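DITP/XTP pyrophosphatase (Mycobacteroides abscessus, PDB 6WWD) probably hydrolyses the non-canonical purine nucleotides XTP, dITP and ITP to their monophosphates and diphosphate with the aid of magnesium, cleansing the nucleotide pool. Local coordinates at residues M1-S7 with G27-L33; E44-F49 with N81-L87; L54-R58 with E133-V137; L75-L80 with L105-L109. Where two conformers were deposited one is given. Residue numbers count along the deposited sequence, not the author numbering.

Contact 1: residues M1-S7 with G27-L33; sequences MKILVAS and GVELVSL
The two parallel strands of an N-terminal beta-alpha-beta unit, strand 2-5, helix 10-22 and strand 29-31, meet here, and the first runs out into Ser-7, a predicted substrate-binding residue. Strands 2-5 and 29-31 are extended, their axes 4.7 Å apart with N-to-C directions 35° apart. Lys-2 pairs with Glu-29, Ile-3 with Leu-30 and Leu-4 with Val-31, CA to CA 4.9, 5.0 and 5.0 Å. Hydrogen bonds alternate between the strands: Met-1 N to Gly-27 O 2.6 Å, Glu-29 N to Met-1 O 2.9 Å, Ile-3 N to Glu-29 O 3.1 Å, Val-31 N to Ile-3 O 3.0 Å and Val-5 N to Val-31 O 2.8 Å. An inverse gamma turn centred on Ala-6 (Ser-7 N to Val-5 O 2.7 Å) then interrupts the pattern, which resumes with Leu-33 N to Ser-7 O at 3.2 Å. One face carries Lys-2, Leu-4, Glu-29 and Val-31, with Leu-4 (chi1 t, chi2 p) placing CD1 3.8 Å from Val-31 CG2. On the other, Ile-3 (m, t) sets CB 3.9 Å from Leu-30 CD2 and CD1 3.7 Å from Val-28 CG1. Helix 10-22 packs on Val-5, Val-28 and Leu-30, while strand 67-77 lies beside strand 2-5, bonded to Leu-4 and Ala-6.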
loop_
_atom_site.group_PDB
_atom_site.type_symbol
_atom_site.label_atom_id
_atom_site.label_comp_id
_atom_site.label_asym_id
_atom_site.label_seq_id
_atom_site.Cartn_x
_atom_site.Cartn_y
_atom_site.Cartn_z
ATOM N N MET D 1 6.594 -39.003 -4.745
ATOM C CA MET D 1 5.981 -37.831 -5.358
ATOM C C MET D 1 7.043 -36.807 -5.760
ATOM O O MET D 1 7.958 -36.523 -4.984
ATOM C CB MET D 1 4.975 -37.203 -4.387
ATOM C CG MET D 1 4.810 -35.699 -4.523
ATOM S SD MET D 1 3.567 -35.025 -3.398
ATOM C CE MET D 1 2.063 -35.719 -4.093
ATOM N N LYS D 2 6.916 -36.244 -6.964
ATOM C CA LYS D 2 7.824 -35.206 -7.424
ATOM C C LYS D 2 7.251 -33.830 -7.127
ATOM O O LYS D 2 6.049 -33.601 -7.293
ATOM C CB LYS D 2 8.120 -35.339 -8.918
ATOM C CG LYS D 2 9.008 -36.526 -9.273
ATOM C CD LYS D 2 9.446 -36.450 -10.717
ATOM C CE LYS D 2 9.797 -37.812 -11.275
ATOM N NZ LYS D 2 9.707 -37.838 -12.765
ATOM N N ILE D 3 8.123 -32.930 -6.671
ATOM C CA ILE D 3 7.811 -31.526 -6.438
ATOM C C ILE D 3 8.825 -30.682 -7.195
ATOM O O ILE D 3 10.035 -30.896 -7.065
ATOM C CB ILE D 3 7.836 -31.167 -4.936
ATOM C CG1 ILE D 3 6.722 -31.909 -4.191
ATOM C CG2 ILE D 3 7.759 -29.644 -4.737
ATOM C CD1 ILE D 3 6.640 -31.581 -2.738
ATOM N N LEU D 4 8.343 -29.736 -7.990
ATOM C CA LEU D 4 9.235 -28.828 -8.698
ATOM C C LEU D 4 9.665 -27.683 -7.774
ATOM O O LEU D 4 8.822 -26.983 -7.194
ATOM C CB LEU D 4 8.551 -28.285 -9.957
ATOM C CG LEU D 4 9.296 -27.190 -10.726
ATOM C CD1 LEU D 4 10.606 -27.708 -11.364
ATOM C CD2 LEU D 4 8.387 -26.588 -11.786
ATOM N N VAL D 5 10.973 -27.495 -7.617
ATOM C CA VAL D 5 11.497 -26.274 -7.013
ATOM C C VAL D 5 11.920 -25.330 -8.139
ATOM O O VAL D 5 12.782 -25.676 -8.957
ATOM C CB VAL D 5 12.648 -26.562 -6.040
ATOM C CG1 VAL D 5 13.158 -25.253 -5.454
ATOM C CG2 VAL D 5 12.168 -27.500 -4.931
ATOM N N ALA D 6 11.285 -24.158 -8.211
ATOM C CA ALA D 6 11.521 -23.197 -9.293
ATOM C C ALA D 6 12.854 -22.475 -9.075
ATOM O O ALA D 6 12.934 -21.266 -8.869
ATOM C CB ALA D 6 10.372 -22.204 -9.404
ATOM N N SER D 7 13.918 -23.256 -9.142
ATOM C CA SER D 7 15.258 -22.749 -8.912
ATOM C C SER D 7 16.235 -23.532 -9.772
ATOM O O SER D 7 15.985 -24.692 -10.110
ATOM C CB SER D 7 15.644 -22.882 -7.435
ATOM O OG SER D 7 16.958 -22.416 -7.192
ATOM N N GLY D 27 9.304 -40.124 0.606
ATOM C CA GLY D 27 8.913 -40.369 -0.777
ATOM C C GLY D 27 8.639 -39.126 -1.595
ATOM O O GLY D 27 7.650 -39.080 -2.339
ATOM N N VAL D 28 9.495 -38.113 -1.477
ATOM C CA VAL D 28 9.337 -36.848 -2.186
ATOM C C VAL D 28 10.667 -36.525 -2.845
ATOM O O VAL D 28 11.634 -36.183 -2.154
ATOM C CB VAL D 28 8.911 -35.709 -1.251
ATOM C CG1 VAL D 28 8.889 -34.393 -2.000
ATOM C CG2 VAL D 28 7.551 -36.004 -0.648
ATOM N N GLU D 29 10.730 -36.631 -4.170
ATOM C CA GLU D 29 11.919 -36.196 -4.893
ATOM C C GLU D 29 11.690 -34.810 -5.480
ATOM O O GLU D 29 10.669 -34.553 -6.126
ATOM C CB GLU D 29 12.366 -37.182 -5.977
ATOM C CG GLU D 29 11.302 -37.808 -6.848
ATOM C CD GLU D 29 11.806 -39.084 -7.532
ATOM O OE1 GLU D 29 12.666 -39.793 -6.943
ATOM O OE2 GLU D 29 11.346 -39.377 -8.661
ATOM N N LEU D 30 12.624 -33.915 -5.198
ATOM C CA LEU D 30 12.619 -32.558 -5.708
ATOM C C LEU D 30 13.325 -32.536 -7.057
ATOM O O LEU D 30 14.360 -33.178 -7.231
ATOM C CB LEU D 30 13.351 -31.650 -4.730
ATOM C CG LEU D 30 12.827 -31.747 -3.299
ATOM C CD1 LEU D 30 13.590 -30.779 -2.424
ATOM C CD2 LEU D 30 11.317 -31.504 -3.227
ATOM N N VAL D 31 12.750 -31.811 -8.007
ATOM C CA VAL D 31 13.302 -31.605 -9.338
ATOM C C VAL D 31 13.454 -30.101 -9.496
ATOM O O VAL D 31 12.770 -29.330 -8.817
ATOM C CB VAL D 31 12.431 -32.215 -10.469
ATOM C CG1 VAL D 31 12.095 -33.675 -10.168
ATOM C CG2 VAL D 31 11.144 -31.420 -10.658
ATOM N N SER D 32 14.423 -29.683 -10.307
ATOM C CA SER D 32 14.727 -28.271 -10.515
ATOM C C SER D 32 14.282 -27.826 -11.908
ATOM O O SER D 32 13.775 -28.607 -12.709
ATOM C CB SER D 32 16.223 -28.003 -10.330
ATOM O OG SER D 32 16.920 -28.390 -11.505
ATOM N N LEU D 33 14.495 -26.543 -12.191
ATOM C CA LEU D 33 14.188 -25.992 -13.508
ATOM C C LEU D 33 15.044 -26.608 -14.616
ATOM O O LEU D 33 14.680 -26.498 -15.790
ATOM C CB LEU D 33 14.353 -24.474 -13.466
ATOM C CG LEU D 33 13.250 -23.815 -12.637
ATOM C CD1 LEU D 33 13.510 -22.324 -12.412
ATOM C CD2 LEU D 33 11.918 -24.023 -13.343
HETATM O O HOH W 1 8.990 -39.246 -5.420
#

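Contact 2: residues E44-F49 with N81-L87; sequences ETGASF and NWMPGVL
Val-86, within the type II' turn Pro-84 to Leu-87, fits against the loop that leads into helix 49-64, beside the predicted magnesium ligand Asp-72. Its CB points toward residues 44-49, and with chi1 m CG2 lies 3.3 Å from Thr-45 O, CG1 3.7 Å from Ser-48 O and 3.9 Å from Phe-49 CD1. The sole direct hydrogen bond across the contact runs from Val-86 N to Gly-46 O (3.1 Å). The turn closes with Leu-87 N to Pro-84 O (3.0 Å) and follows a cis peptide bond before Pro-84; Gly-85 (phi 60°, psi -139°) has its CA 4.2 Å from Ala-47 CA, where a side chain would clash. Phe-49 (chi1 m) brings CE1 within 3.4 Å of Gly-85 O. Ala-47 sets CB 4.0 Å from Met-83 SD and 4.2 Å from Trp-82 CB. Glu-44 (m, t) has OE1 3.6 Å from Val-86 CB and close to the like charge of Asp-72 OD1, while its OE2 forms a salt bridge with Lys-56, which also pairs with Asp-72. Ser-48 is the N-cap of helix 49-64, its OG bonded to Asp-51 N. The second subunit adjoins this loop: Thr-45 OG1 bonds its Arg-116. A water bridges the two segments, donating to Ala-47 O and Trp-82 O, each at 2.7 Å.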
loop_
_atom_site.group_PDB
_atom_site.type_symbol
_atom_site.label_atom_id
_atom_site.label_comp_id
_atom_site.label_asym_id
_atom_site.label_seq_id
_atom_site.Cartn_x
_atom_site.Cartn_y
_atom_site.Cartn_z
ATOM N N GLU D 44 10.390 -9.660 -13.079
ATOM C CA GLU D 44 9.725 -9.278 -11.839
ATOM C C GLU D 44 9.771 -7.768 -11.603
ATOM O O GLU D 44 10.792 -7.119 -11.858
ATOM C CB GLU D 44 10.362 -10.001 -10.654
ATOM C CG GLU D 44 10.290 -11.513 -10.746
ATOM C CD GLU D 44 10.838 -12.199 -9.506
ATOM O OE1 GLU D 44 10.760 -11.610 -8.413
ATOM O OE2 GLU D 44 11.344 -13.329 -9.623
ATOM N N THR D 45 8.652 -7.221 -11.102
ATOM C CA THR D 45 8.513 -5.806 -10.780
ATOM C C THR D 45 7.807 -5.645 -9.436
ATOM O O THR D 45 7.157 -6.567 -8.932
ATOM C CB THR D 45 7.711 -5.027 -11.843
ATOM O OG1 THR D 45 6.406 -5.620 -12.020
ATOM C CG2 THR D 45 8.445 -4.996 -13.148
ATOM N N GLY D 46 7.954 -4.464 -8.862
ATOM C CA GLY D 46 7.214 -4.089 -7.667
ATOM C C GLY D 46 7.885 -4.459 -6.359
ATOM O O GLY D 46 9.037 -4.885 -6.291
ATOM N N ALA D 47 7.095 -4.335 -5.287
ATOM C CA ALA D 47 7.578 -4.553 -3.939
ATOM C C ALA D 47 7.129 -5.875 -3.337
ATOM O O ALA D 47 7.631 -6.247 -2.272
ATOM C CB ALA D 47 7.108 -3.408 -3.025
ATOM N N SER D 48 6.228 -6.615 -3.981
ATOM C CA SER D 48 5.632 -7.775 -3.313
ATOM C C SER D 48 6.434 -9.038 -3.597
ATOM O O SER D 48 6.288 -9.654 -4.653
ATOM C CB SER D 48 4.181 -7.975 -3.724
ATOM O OG SER D 48 3.695 -9.159 -3.089
ATOM N N PHE D 49 7.247 -9.452 -2.631
ATOM C CA PHE D 49 7.908 -10.754 -2.717
ATOM C C PHE D 49 6.893 -11.889 -2.728
ATOM O O PHE D 49 7.086 -12.904 -3.414
ATOM C CB PHE D 49 8.887 -10.925 -1.556
ATOM C CG PHE D 49 9.899 -9.839 -1.488
ATOM C CD1 PHE D 49 11.026 -9.871 -2.313
ATOM C CD2 PHE D 49 9.719 -8.758 -0.633
ATOM C CE1 PHE D 49 11.956 -8.834 -2.274
ATOM C CE2 PHE D 49 10.651 -7.736 -0.581
ATOM C CZ PHE D 49 11.783 -7.783 -1.399
ATOM N N ASN D 81 9.284 3.363 -0.401
ATOM C CA ASN D 81 7.979 2.701 -0.519
ATOM C C ASN D 81 8.141 1.190 -0.670
ATOM O O ASN D 81 7.429 0.538 -1.440
ATOM C CB ASN D 81 7.152 3.267 -1.669
ATOM C CG ASN D 81 5.661 3.171 -1.404
ATOM O OD1 ASN D 81 5.218 3.323 -0.271
ATOM N ND2 ASN D 81 4.885 2.911 -2.446
ATOM N N TRP D 82 9.088 0.643 0.088
ATOM C CA TRP D 82 9.378 -0.780 0.222
ATOM C C TRP D 82 10.060 -1.375 -1.002
ATOM O O TRP D 82 10.229 -2.595 -1.071
ATOM C CB TRP D 82 8.115 -1.554 0.637
ATOM C CG TRP D 82 7.857 -1.201 2.086
ATOM C CD1 TRP D 82 8.515 -1.705 3.173
ATOM C CD2 TRP D 82 6.967 -0.201 2.590
ATOM N NE1 TRP D 82 8.063 -1.115 4.325
ATOM C CE2 TRP D 82 7.109 -0.189 3.999
ATOM C CE3 TRP D 82 6.030 0.650 1.997
ATOM C CZ2 TRP D 82 6.368 0.655 4.819
ATOM C CZ3 TRP D 82 5.304 1.508 2.813
ATOM C CH2 TRP D 82 5.472 1.497 4.210
ATOM N N MET D 83 10.526 -0.542 -1.935
ATOM C CA MET D 83 11.579 -0.951 -2.854
ATOM C C MET D 83 12.911 -0.952 -2.083
ATOM O O MET D 83 12.981 -0.457 -0.965
ATOM C CB MET D 83 11.611 -0.018 -4.070
ATOM C CG MET D 83 10.277 0.065 -4.850
ATOM S SD MET D 83 9.709 -1.561 -5.424
ATOM C CE MET D 83 10.828 -1.803 -6.813
ATOM N N PRO D 84 13.993 -1.517 -2.640
ATOM C CA PRO D 84 14.216 -2.151 -3.943
ATOM C C PRO D 84 13.270 -3.304 -4.264
ATOM O O PRO D 84 13.075 -3.554 -5.438
ATOM C CB PRO D 84 15.658 -2.655 -3.840
ATOM C CG PRO D 84 16.308 -1.723 -2.885
ATOM C CD PRO D 84 15.238 -1.485 -1.845
ATOM N N GLY D 85 12.699 -3.965 -3.258
ATOM C CA GLY D 85 11.688 -4.979 -3.541
ATOM C C GLY D 85 12.276 -6.077 -4.402
ATOM O O GLY D 85 13.421 -6.491 -4.212
ATOM N N VAL D 86 11.501 -6.549 -5.386
ATOM C CA VAL D 86 11.961 -7.655 -6.225
ATOM C C VAL D 86 12.993 -7.210 -7.251
ATOM O O VAL D 86 13.543 -8.063 -7.969
ATOM C CB VAL D 86 10.768 -8.380 -6.884
ATOM C CG1 VAL D 86 9.754 -8.826 -5.811
ATOM C CG2 VAL D 86 10.106 -7.509 -7.932
ATOM N N LEU D 87 13.324 -5.913 -7.296
ATOM C CA LEU D 87 14.473 -5.421 -8.050
ATOM C C LEU D 87 15.743 -5.309 -7.192
ATOM O O LEU D 87 16.732 -4.714 -7.647
ATOM C CB LEU D 87 14.158 -4.063 -8.688
ATOM C CG LEU D 87 13.337 -4.098 -9.986
ATOM C CD1 LEU D 87 11.925 -4.459 -9.681
ATOM C CD2 LEU D 87 13.359 -2.755 -10.697
HETATM O O HOH W 2 13.543 -10.776 -8.404
HETATM O O HOH W 3 9.088 -4.941 -0.362
#

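Contact 3: residues L54-R58 with E133-V137; sequences LIKAR and EEVVV
Leu-54 opens this stretch of helix 49-64, whose short axis passes 9.7 Å from that of strand 134-137, with N-to-C directions 141° apart: a helix laid across one face of a beta-sheet. Leu-54 CA is 6.8 Å from Val-136 CA and the Leu-54 side chain points toward the strand. In the m, t rotamer, Leu-54 CD1 reaches Val-136 CG1 (chi1 p) at 3.8 Å and Leu-54 CD2 reaches Glu-134 CB at 3.9 Å. Ile-55, Lys-56 and Ala-57 are out of reach; Lys-56 forms salt bridges with Glu-44 and with Asp-72, the predicted proton acceptor. Joined to Leu-54 by Arg-58 N to Leu-54 O at 2.9 Å, Arg-58 (m, t, t) leaves the helix sideways at CB but brings its guanidinium to Glu-134. The salt bridge is bidentate, Arg-58 NE to Glu-134 OE2 2.7 Å and Arg-58 NH2 to Glu-134 OE1 3.0 Å, the carboxylate meeting the guanidinium edge near its plane. Glu-134 (chi1 m, chi2 t) points toward the helix, as Val-136 does, whereas Val-135 points away. Strand 118-128 pairs antiparallel with strand 134-145 and touches Leu-54, Ala-57 and Arg-58; Val-135 to Val-137 pair antiparallel with a strand of the third subunit.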
loop_
_atom_site.group_PDB
_atom_site.type_symbol
_atom_site.label_atom_id
_atom_site.label_comp_id
_atom_site.label_asym_id
_atom_site.label_seq_id
_atom_site.Cartn_x
_atom_site.Cartn_y
_atom_site.Cartn_z
ATOM N N LEU D 54 4.417 -16.289 -5.814
ATOM C CA LEU D 54 3.240 -16.984 -6.328
ATOM C C LEU D 54 3.240 -17.030 -7.852
ATOM O O LEU D 54 2.902 -18.059 -8.445
ATOM C CB LEU D 54 1.960 -16.318 -5.811
ATOM C CG LEU D 54 1.508 -16.837 -4.451
ATOM C CD1 LEU D 54 0.378 -15.942 -3.870
ATOM C CD2 LEU D 54 1.045 -18.299 -4.603
ATOM N N ILE D 55 3.598 -15.924 -8.506
ATOM C CA ILE D 55 3.647 -15.944 -9.964
ATOM C C ILE D 55 4.594 -17.040 -10.443
ATOM O O ILE D 55 4.265 -17.814 -11.349
ATOM C CB ILE D 55 4.047 -14.564 -10.516
ATOM C CG1 ILE D 55 2.908 -13.558 -10.316
ATOM C CG2 ILE D 55 4.382 -14.686 -12.004
ATOM C CD1 ILE D 55 3.318 -12.123 -10.618
ATOM N N LYS D 56 5.766 -17.150 -9.817
ATOM C CA LYS D 56 6.730 -18.158 -10.252
ATOM C C LYS D 56 6.227 -19.574 -9.994
ATOM O O LYS D 56 6.434 -20.468 -10.823
ATOM C CB LYS D 56 8.070 -17.937 -9.562
ATOM C CG LYS D 56 8.986 -17.042 -10.365
ATOM C CD LYS D 56 9.717 -16.027 -9.518
ATOM C CE LYS D 56 10.553 -16.675 -8.458
ATOM N NZ LYS D 56 11.563 -15.712 -7.963
ATOM N N ALA D 57 5.572 -19.807 -8.854
ATOM C CA ALA D 57 5.109 -21.160 -8.564
ATOM C C ALA D 57 3.971 -21.571 -9.489
ATOM O O ALA D 57 3.935 -22.727 -9.952
ATOM C CB ALA D 57 4.695 -21.283 -7.091
ATOM N N ARG D 58 3.030 -20.650 -9.778
ATOM C CA ARG D 58 1.954 -20.966 -10.720
ATOM C C ARG D 58 2.527 -21.384 -12.063
ATOM O O ARG D 58 2.062 -22.346 -12.688
ATOM C CB ARG D 58 1.044 -19.758 -10.942
ATOM C CG ARG D 58 0.233 -19.321 -9.767
ATOM C CD ARG D 58 -0.702 -18.188 -10.139
ATOM N NE ARG D 58 -1.263 -17.602 -8.927
ATOM C CZ ARG D 58 -1.042 -16.360 -8.525
ATOM N NH1 ARG D 58 -0.289 -15.544 -9.253
ATOM N NH2 ARG D 58 -1.591 -15.930 -7.397
ATOM N N GLU D 133 -4.361 -25.113 -5.463
ATOM C CA GLU D 133 -4.224 -24.482 -4.155
ATOM C C GLU D 133 -3.003 -23.562 -4.125
ATOM O O GLU D 133 -1.952 -23.883 -4.691
ATOM C CB GLU D 133 -4.086 -25.556 -3.083
ATOM C CG GLU D 133 -3.797 -25.012 -1.694
ATOM C CD GLU D 133 -3.775 -26.111 -0.634
ATOM O OE1 GLU D 133 -4.829 -26.724 -0.380
ATOM O OE2 GLU D 133 -2.687 -26.363 -0.072
ATOM N N GLU D 134 -3.133 -22.410 -3.463
ATOM C CA GLU D 134 -2.035 -21.440 -3.388
ATOM C C GLU D 134 -1.811 -21.038 -1.943
ATOM O O GLU D 134 -2.739 -20.571 -1.280
ATOM C CB GLU D 134 -2.323 -20.175 -4.198
ATOM C CG GLU D 134 -2.667 -20.421 -5.640
ATOM C CD GLU D 134 -2.842 -19.130 -6.405
ATOM O OE1 GLU D 134 -2.852 -18.059 -5.756
ATOM O OE2 GLU D 134 -2.959 -19.186 -7.647
ATOM N N VAL D 135 -0.579 -21.190 -1.466
ATOM C CA VAL D 135 -0.179 -20.719 -0.149
ATOM C C VAL D 135 1.131 -19.958 -0.297
ATOM O O VAL D 135 2.061 -20.423 -0.965
ATOM C CB VAL D 135 0.000 -21.880 0.852
ATOM C CG1 VAL D 135 0.444 -21.326 2.208
ATOM C CG2 VAL D 135 -1.279 -22.720 0.978
ATOM N N VAL D 136 1.228 -18.811 0.349
ATOM C CA VAL D 136 2.469 -18.059 0.338
ATOM C C VAL D 136 2.813 -17.664 1.763
ATOM O O VAL D 136 1.926 -17.406 2.588
ATOM C CB VAL D 136 2.387 -16.837 -0.602
ATOM C CG1 VAL D 136 1.314 -15.860 -0.169
ATOM C CG2 VAL D 136 3.756 -16.170 -0.698
ATOM N N VAL D 137 4.103 -17.721 2.080
ATOM C CA VAL D 137 4.619 -17.341 3.387
ATOM C C VAL D 137 5.750 -16.344 3.169
ATOM O O VAL D 137 6.469 -16.412 2.170
ATOM C CB VAL D 137 5.107 -18.576 4.189
ATOM C CG1 VAL D 137 5.663 -18.182 5.560
ATOM C CG2 VAL D 137 3.993 -19.588 4.347
#

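Contact 4: residues L75-L80 with L105-L109; sequences LAVDAL and LLAQL
This is a buried, almost entirely apolar packing of the end of strand 67-77 and the turn after it against the C-terminal end of helix 98-108, close to the second subunit. Residues 75-77 are extended; the chain then folds back, Leu-80 N bonding Val-77 O at 3.0 Å, so that Leu-75, Val-77, Ala-79 and Leu-80 all point toward the helix. CA atoms come nearest at Ala-79 and Leu-109, 7.8 Å apart. Leu-105 (t, p) meets Leu-75 (t, p), CD2 to CD2 at 3.5 Å, and Leu-80 (m, t), CD1 to CD1 at 3.5 Å. Leu-109 (m, t), the first residue to leave helical geometry, sets CD1 4.0 Å from Val-77 CG1, and CD2 4.0 Å from Ala-79 CB and 3.8 Å from Leu-80 CD2. Leu-80 CD1 also lies 3.7 Å from Gln-108 OE1, which bonds Trp-91 NE1, while Gln-108 NE2 bonds Trp-91 O of the second subunit. No hydrogen bond spans the two segments, so between them the contact rests on van der Waals packing of mainly aliphatic side chains.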
loop_
_atom_site.group_PDB
_atom_site.type_symbol
_atom_site.label_atom_id
_atom_site.label_comp_id
_atom_site.label_asym_id
_atom_site.label_seq_id
_atom_site.Cartn_x
_atom_site.Cartn_y
_atom_site.Cartn_z
ATOM N N LEU D 75 15.320 -6.748 -0.344
ATOM C CA LEU D 75 15.358 -5.695 0.658
ATOM C C LEU D 75 14.186 -4.743 0.465
ATOM O O LEU D 75 13.907 -4.317 -0.660
ATOM C CB LEU D 75 16.692 -4.946 0.581
ATOM C CG LEU D 75 16.971 -3.799 1.551
ATOM C CD1 LEU D 75 17.111 -4.330 2.977
ATOM C CD2 LEU D 75 18.267 -3.126 1.104
ATOM N N ALA D 76 13.519 -4.392 1.558
ATOM C CA ALA D 76 12.397 -3.458 1.545
ATOM C C ALA D 76 12.759 -2.266 2.415
ATOM O O ALA D 76 13.000 -2.427 3.614
ATOM C CB ALA D 76 11.105 -4.116 2.061
ATOM N N VAL D 77 12.779 -1.075 1.823
ATOM C CA VAL D 77 13.180 0.151 2.513
ATOM C C VAL D 77 11.959 1.065 2.607
ATOM O O VAL D 77 11.369 1.432 1.580
ATOM C CB VAL D 77 14.343 0.858 1.789
ATOM C CG1 VAL D 77 14.754 2.118 2.530
ATOM C CG2 VAL D 77 15.530 -0.090 1.586
ATOM N N ASP D 78 11.582 1.429 3.836
ATOM C CA ASP D 78 10.415 2.281 4.050
ATOM C C ASP D 78 10.469 3.540 3.189
ATOM O O ASP D 78 9.496 3.891 2.500
ATOM C CB ASP D 78 10.304 2.657 5.531
ATOM C CG ASP D 78 10.150 1.443 6.439
ATOM O OD1 ASP D 78 10.315 0.298 5.966
ATOM O OD2 ASP D 78 9.867 1.625 7.642
ATOM N N ALA D 79 11.609 4.236 3.208
ATOM C CA ALA D 79 11.739 5.505 2.498
ATOM C C ALA D 79 11.616 5.365 0.985
ATOM O O ALA D 79 11.421 6.378 0.294
ATOM C CB ALA D 79 13.089 6.156 2.844
ATOM N N LEU D 80 11.752 4.148 0.448
ATOM C CA LEU D 80 11.589 3.884 -0.977
ATOM C C LEU D 80 10.276 3.162 -1.265
ATOM O O LEU D 80 10.161 2.431 -2.262
ATOM C CB LEU D 80 12.765 3.065 -1.522
ATOM C CG LEU D 80 14.202 3.591 -1.346
ATOM C CD1 LEU D 80 15.222 2.666 -2.032
ATOM C CD2 LEU D 80 14.406 5.044 -1.808
ATOM N N LEU D 105 21.833 2.707 -3.205
ATOM C CA LEU D 105 20.889 2.807 -2.094
ATOM C C LEU D 105 21.340 3.853 -1.078
ATOM O O LEU D 105 20.547 4.706 -0.652
ATOM C CB LEU D 105 20.721 1.442 -1.431
ATOM C CG LEU D 105 19.702 1.412 -0.296
ATOM C CD1 LEU D 105 18.381 1.901 -0.804
ATOM C CD2 LEU D 105 19.546 0.007 0.207
ATOM N N LEU D 106 22.615 3.792 -0.667
ATOM C CA LEU D 106 23.149 4.790 0.260
ATOM C C LEU D 106 23.000 6.197 -0.287
ATOM O O LEU D 106 22.610 7.116 0.443
ATOM C CB LEU D 106 24.627 4.536 0.560
ATOM C CG LEU D 106 25.018 3.358 1.440
ATOM C CD1 LEU D 106 26.525 3.400 1.687
ATOM C CD2 LEU D 106 24.238 3.436 2.744
ATOM N N ALA D 107 23.365 6.394 -1.560
ATOM C CA ALA D 107 23.292 7.725 -2.150
ATOM C C ALA D 107 21.853 8.209 -2.217
ATOM O O ALA D 107 21.578 9.391 -1.979
ATOM C CB ALA D 107 23.924 7.737 -3.541
ATOM N N GLN D 108 20.921 7.311 -2.560
ATOM C CA GLN D 108 19.513 7.698 -2.610
ATOM C C GLN D 108 19.032 8.178 -1.247
ATOM O O GLN D 108 18.263 9.144 -1.158
ATOM C CB GLN D 108 18.645 6.528 -3.104
ATOM C CG GLN D 108 18.772 6.216 -4.607
ATOM C CD GLN D 108 17.950 5.013 -5.027
ATOM O OE1 GLN D 108 17.866 4.034 -4.302
ATOM N NE2 GLN D 108 17.335 5.089 -6.195
ATOM N N LEU D 109 19.521 7.553 -0.175
ATOM C CA LEU D 109 19.077 7.835 1.180
ATOM C C LEU D 109 20.000 8.798 1.938
ATOM O O LEU D 109 19.816 8.992 3.139
ATOM C CB LEU D 109 18.963 6.513 1.946
ATOM C CG LEU D 109 18.081 5.389 1.388
ATOM C CD1 LEU D 109 18.117 4.218 2.370
ATOM C CD2 LEU D 109 16.652 5.818 1.147
#

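Overall arrangement
Contacts 3 and 4 are buried, contacts 1 and 2 only partly so, yet all reach one mixed sheet. Contact 1, at the sheet's parallel end, depends on backbone hydrogen bonds; contact 4, its centre 36 Å away across the chain's centre, is almost wholly aliphatic and has no hydrogen bond across it. Contact 2 joins loops through one backbone bond and bridging water, and contact 3 combines a leucine with a salt bridge. Contacts 2 and 3 touch where Glu-44 OE2 meets Lys-56 NZ at 2.9 Å, near the predicted active site. Contacts 2 and 4 share the antiparallel pairing of strands 67-77 and 84-85 and border the second subunit, whereas contact 3 borders the third.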